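Local coordinates for protein OHCU decarboxylase (Arabidopsis thaliana, PDB 2Q37) that carries out, in its N-terminal decarboxylase domain, the stereoselective decarboxylation of OHCU to (S)-allantoin, the last step of urate degradation, at residues 59-63 with 64-68. Sequence-based numbering, arbitrary orientation.
Sequences RDIWF and NQVNV
Asn64 reaches back one helical turn to Asp60 with both backbone and side chain. Its backbone N donates to Asp60 O at 2.8 Å. Its ND2 makes a weak bond to Asp60 OD1, also 2.8 Å long but bent to 125° at the hydrogen. Asp60 sends CG anti to its backbone N (chi1 -168°), which carries the carboxylate along the helix surface to the amide. The carboxylate and amide planes are turned 66° apart. With an alanine in place of Asn64, Asp60 OD1 would lose its weak amide partner, and the carboxylate is likely to turn more freely.

Ile61 O accepts twice: an i+4 bond from Gln65 N at 2.8 Å and a wider i+5 bond from Val66 N at 3.0 Å. The Val66 bond is the straighter one, and Gln65 N sits above the carbonyl plane. This is the C-terminal end of helix 51-64 in the all-helical OHCU decarboxylase domain. Asn67 is at the N-cap of helix 68-76.

Apolar contacts lie beside these bonds. Val66 CG1 meets Ile61 CG2 at 4.0 Å. Val66 CG2 approaches Trp62 CE3 obliquely at 3.9 Å. The Trp62 ring stacks with Trp71, whose NE1 donates to Trp62 O, and Trp62 NE1 bonds to Ala163 O of helix 155-178. At the dimer interface, Phe63 O accepts from NE of Arg154 of the second subunit, and Asn64 packs on the same arginine.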
ATOM      1  N   ARG A  59       0.115  -8.553 -16.528  1.00 37.77           N
ATOM      2  CA  ARG A  59       0.990  -7.550 -15.964  1.00 39.49           C
ATOM      3  C   ARG A  59       0.366  -6.159 -15.940  1.00 41.30           C
ATOM      4  O   ARG A  59       0.531  -5.424 -14.968  1.00 41.07           O
ATOM      5  CB  ARG A  59       2.292  -7.489 -16.740  1.00 38.70           C
ATOM      6  CG  ARG A  59       3.135  -8.725 -16.630  1.00 37.68           C
ATOM      7  CD  ARG A  59       4.409  -8.486 -17.396  1.00 38.76           C
ATOM      8  NE  ARG A  59       5.330  -9.612 -17.365  1.00 38.07           N
ATOM      9  CZ  ARG A  59       6.059  -9.991 -18.406  1.00 37.74           C
ATOM     10  NH1 ARG A  59       5.971  -9.341 -19.559  1.00 39.12           N
ATOM     11  NH2 ARG A  59       6.883 -11.009 -18.298  1.00 36.65           N
ATOM     12  N   ASP A  60      -0.348  -5.785 -17.000  1.00 42.62           N
ATOM     13  CA  ASP A  60      -0.934  -4.452 -17.031  1.00 43.00           C
ATOM     14  C   ASP A  60      -2.032  -4.320 -15.993  1.00 42.19           C
ATOM     15  O   ASP A  60      -2.134  -3.297 -15.314  1.00 43.42           O
ATOM     16  CB  ASP A  60      -1.474  -4.113 -18.422  1.00 45.76           C
ATOM     17  CG  ASP A  60      -1.815  -2.633 -18.565  1.00 49.62           C
ATOM     18  OD1 ASP A  60      -0.879  -1.834 -18.833  1.00 51.15           O
ATOM     19  OD2 ASP A  60      -3.006  -2.264 -18.387  1.00 50.14           O
ATOM     20  N   ILE A  61      -2.852  -5.349 -15.859  1.00 39.47           N
ATOM     21  CA  ILE A  61      -3.910  -5.313 -14.874  1.00 38.12           C
ATOM     22  C   ILE A  61      -3.298  -5.260 -13.463  1.00 37.70           C
ATOM     23  O   ILE A  61      -3.716  -4.469 -12.610  1.00 38.61           O
ATOM     24  CB  ILE A  61      -4.786  -6.555 -14.992  1.00 38.26           C
ATOM     25  CG1 ILE A  61      -5.567  -6.497 -16.302  1.00 39.92           C
ATOM     26  CG2 ILE A  61      -5.713  -6.674 -13.779  1.00 38.77           C
ATOM     27  CD1 ILE A  61      -6.358  -7.766 -16.602  1.00 39.91           C
ATOM     28  N   TRP A  62      -2.291  -6.090 -13.235  1.00 33.87           N
ATOM     29  CA  TRP A  62      -1.641  -6.166 -11.939  1.00 32.84           C
ATOM     30  C   TRP A  62      -0.944  -4.868 -11.537  1.00 33.70           C
ATOM     31  O   TRP A  62      -1.116  -4.389 -10.417  1.00 33.78           O
ATOM     32  CB  TRP A  62      -0.642  -7.331 -11.938  1.00 29.51           C
ATOM     33  CG  TRP A  62       0.122  -7.462 -10.681  1.00 26.54           C
ATOM     34  CD1 TRP A  62       1.434  -7.134 -10.484  1.00 23.77           C
ATOM     35  CD2 TRP A  62      -0.377  -7.912  -9.419  1.00 23.91           C
ATOM     36  NE1 TRP A  62       1.778  -7.350  -9.174  1.00 23.37           N
ATOM     37  CE2 TRP A  62       0.685  -7.825  -8.496  1.00 23.77           C
ATOM     38  CE3 TRP A  62      -1.621  -8.380  -8.978  1.00 24.60           C
ATOM     39  CZ2 TRP A  62       0.544  -8.188  -7.150  1.00 24.97           C
ATOM     40  CZ3 TRP A  62      -1.765  -8.747  -7.642  1.00 25.05           C
ATOM     41  CH2 TRP A  62      -0.685  -8.646  -6.741  1.00 24.25           C
ATOM     42  N   PHE A  63      -0.176  -4.298 -12.455  1.00 33.00           N
ATOM     43  CA  PHE A  63       0.550  -3.064 -12.189  1.00 34.26           C
ATOM     44  C   PHE A  63      -0.237  -1.756 -12.354  1.00 35.20           C
ATOM     45  O   PHE A  63       0.149  -0.738 -11.784  1.00 35.59           O
ATOM     46  CB  PHE A  63       1.809  -2.999 -13.055  1.00 30.91           C
ATOM     47  CG  PHE A  63       2.887  -3.944 -12.624  1.00 32.39           C
ATOM     48  CD1 PHE A  63       3.460  -3.831 -11.361  1.00 30.97           C
ATOM     49  CD2 PHE A  63       3.320  -4.969 -13.476  1.00 33.94           C
ATOM     50  CE1 PHE A  63       4.452  -4.728 -10.944  1.00 34.38           C
ATOM     51  CE2 PHE A  63       4.309  -5.876 -13.073  1.00 32.59           C
ATOM     52  CZ  PHE A  63       4.879  -5.758 -11.802  1.00 33.35           C
ATOM     53  N   ASN A  64      -1.328  -1.762 -13.110  1.00 35.35           N
ATOM     54  CA  ASN A  64      -2.058  -0.517 -13.298  1.00 36.90           C
ATOM     55  C   ASN A  64      -3.553  -0.525 -12.990  1.00 38.65           C
ATOM     56  O   ASN A  64      -4.180   0.534 -13.004  1.00 38.72           O
ATOM     57  CB  ASN A  64      -1.862  -0.018 -14.729  1.00 37.48           C
ATOM     58  CG  ASN A  64      -0.429  -0.101 -15.180  1.00 38.17           C
ATOM     59  OD1 ASN A  64       0.470   0.417 -14.525  1.00 41.18           O
ATOM     60  ND2 ASN A  64      -0.203  -0.755 -16.308  1.00 38.22           N
ATOM     61  N   GLN A  65      -4.139  -1.688 -12.708  1.00 40.97           N
ATOM     62  CA  GLN A  65      -5.577  -1.720 -12.435  1.00 42.47           C
ATOM     63  C   GLN A  65      -5.998  -2.127 -11.029  1.00 42.61           C
ATOM     64  O   GLN A  65      -6.900  -1.525 -10.445  1.00 43.91           O
ATOM     65  CB  GLN A  65      -6.291  -2.608 -13.455  1.00 43.99           C
ATOM     66  CG  GLN A  65      -6.199  -2.091 -14.872  1.00 48.78           C
ATOM     67  CD  GLN A  65      -6.368  -0.576 -14.948  1.00 53.81           C
ATOM     68  OE1 GLN A  65      -7.366  -0.012 -14.470  1.00 53.85           O
ATOM     69  NE2 GLN A  65      -5.386   0.092 -15.550  1.00 56.25           N
ATOM     70  N   VAL A  66      -5.370  -3.149 -10.479  1.00 40.70           N
ATOM     71  CA  VAL A  66      -5.730  -3.564  -9.146  1.00 40.43           C
ATOM     72  C   VAL A  66      -5.104  -2.576  -8.151  1.00 40.54           C
ATOM     73  O   VAL A  66      -4.010  -2.053  -8.390  1.00 41.42           O
ATOM     74  CB  VAL A  66      -5.243  -4.997  -8.896  1.00 41.67           C
ATOM     75  CG1 VAL A  66      -5.930  -5.950  -9.899  1.00 39.54           C
ATOM     76  CG2 VAL A  66      -3.719  -5.061  -9.045  1.00 41.39           C
ATOM     77  N   ASN A  67      -5.795  -2.298  -7.049  1.00 39.17           N
ATOM     78  CA  ASN A  67      -5.250  -1.356  -6.075  1.00 39.43           C
ATOM     79  C   ASN A  67      -4.374  -2.030  -5.014  1.00 38.59           C
ATOM     80  O   ASN A  67      -4.269  -3.252  -4.959  1.00 38.81           O
ATOM     81  CB  ASN A  67      -6.374  -0.541  -5.408  1.00 38.16           C
ATOM     82  CG  ASN A  67      -7.361  -1.399  -4.636  1.00 39.01           C
ATOM     83  OD1 ASN A  67      -6.982  -2.241  -3.797  1.00 35.72           O
ATOM     84  ND2 ASN A  67      -8.651  -1.175  -4.900  1.00 38.82           N
ATOM     85  N   VAL A  68      -3.731  -1.216  -4.186  1.00 37.40           N
ATOM     86  CA  VAL A  68      -2.837  -1.709  -3.146  1.00 36.21           C
ATOM     87  C   VAL A  68      -3.504  -2.742  -2.255  1.00 35.59           C
ATOM     88  O   VAL A  68      -2.871  -3.686  -1.784  1.00 33.39           O
ATOM     89  CB  VAL A  68      -2.316  -0.534  -2.311  1.00 35.63           C
ATOM     90  CG1 VAL A  68      -1.601  -1.030  -1.074  1.00 34.18           C
ATOM     91  CG2 VAL A  68      -1.367   0.310  -3.189  1.00 37.75           C
TER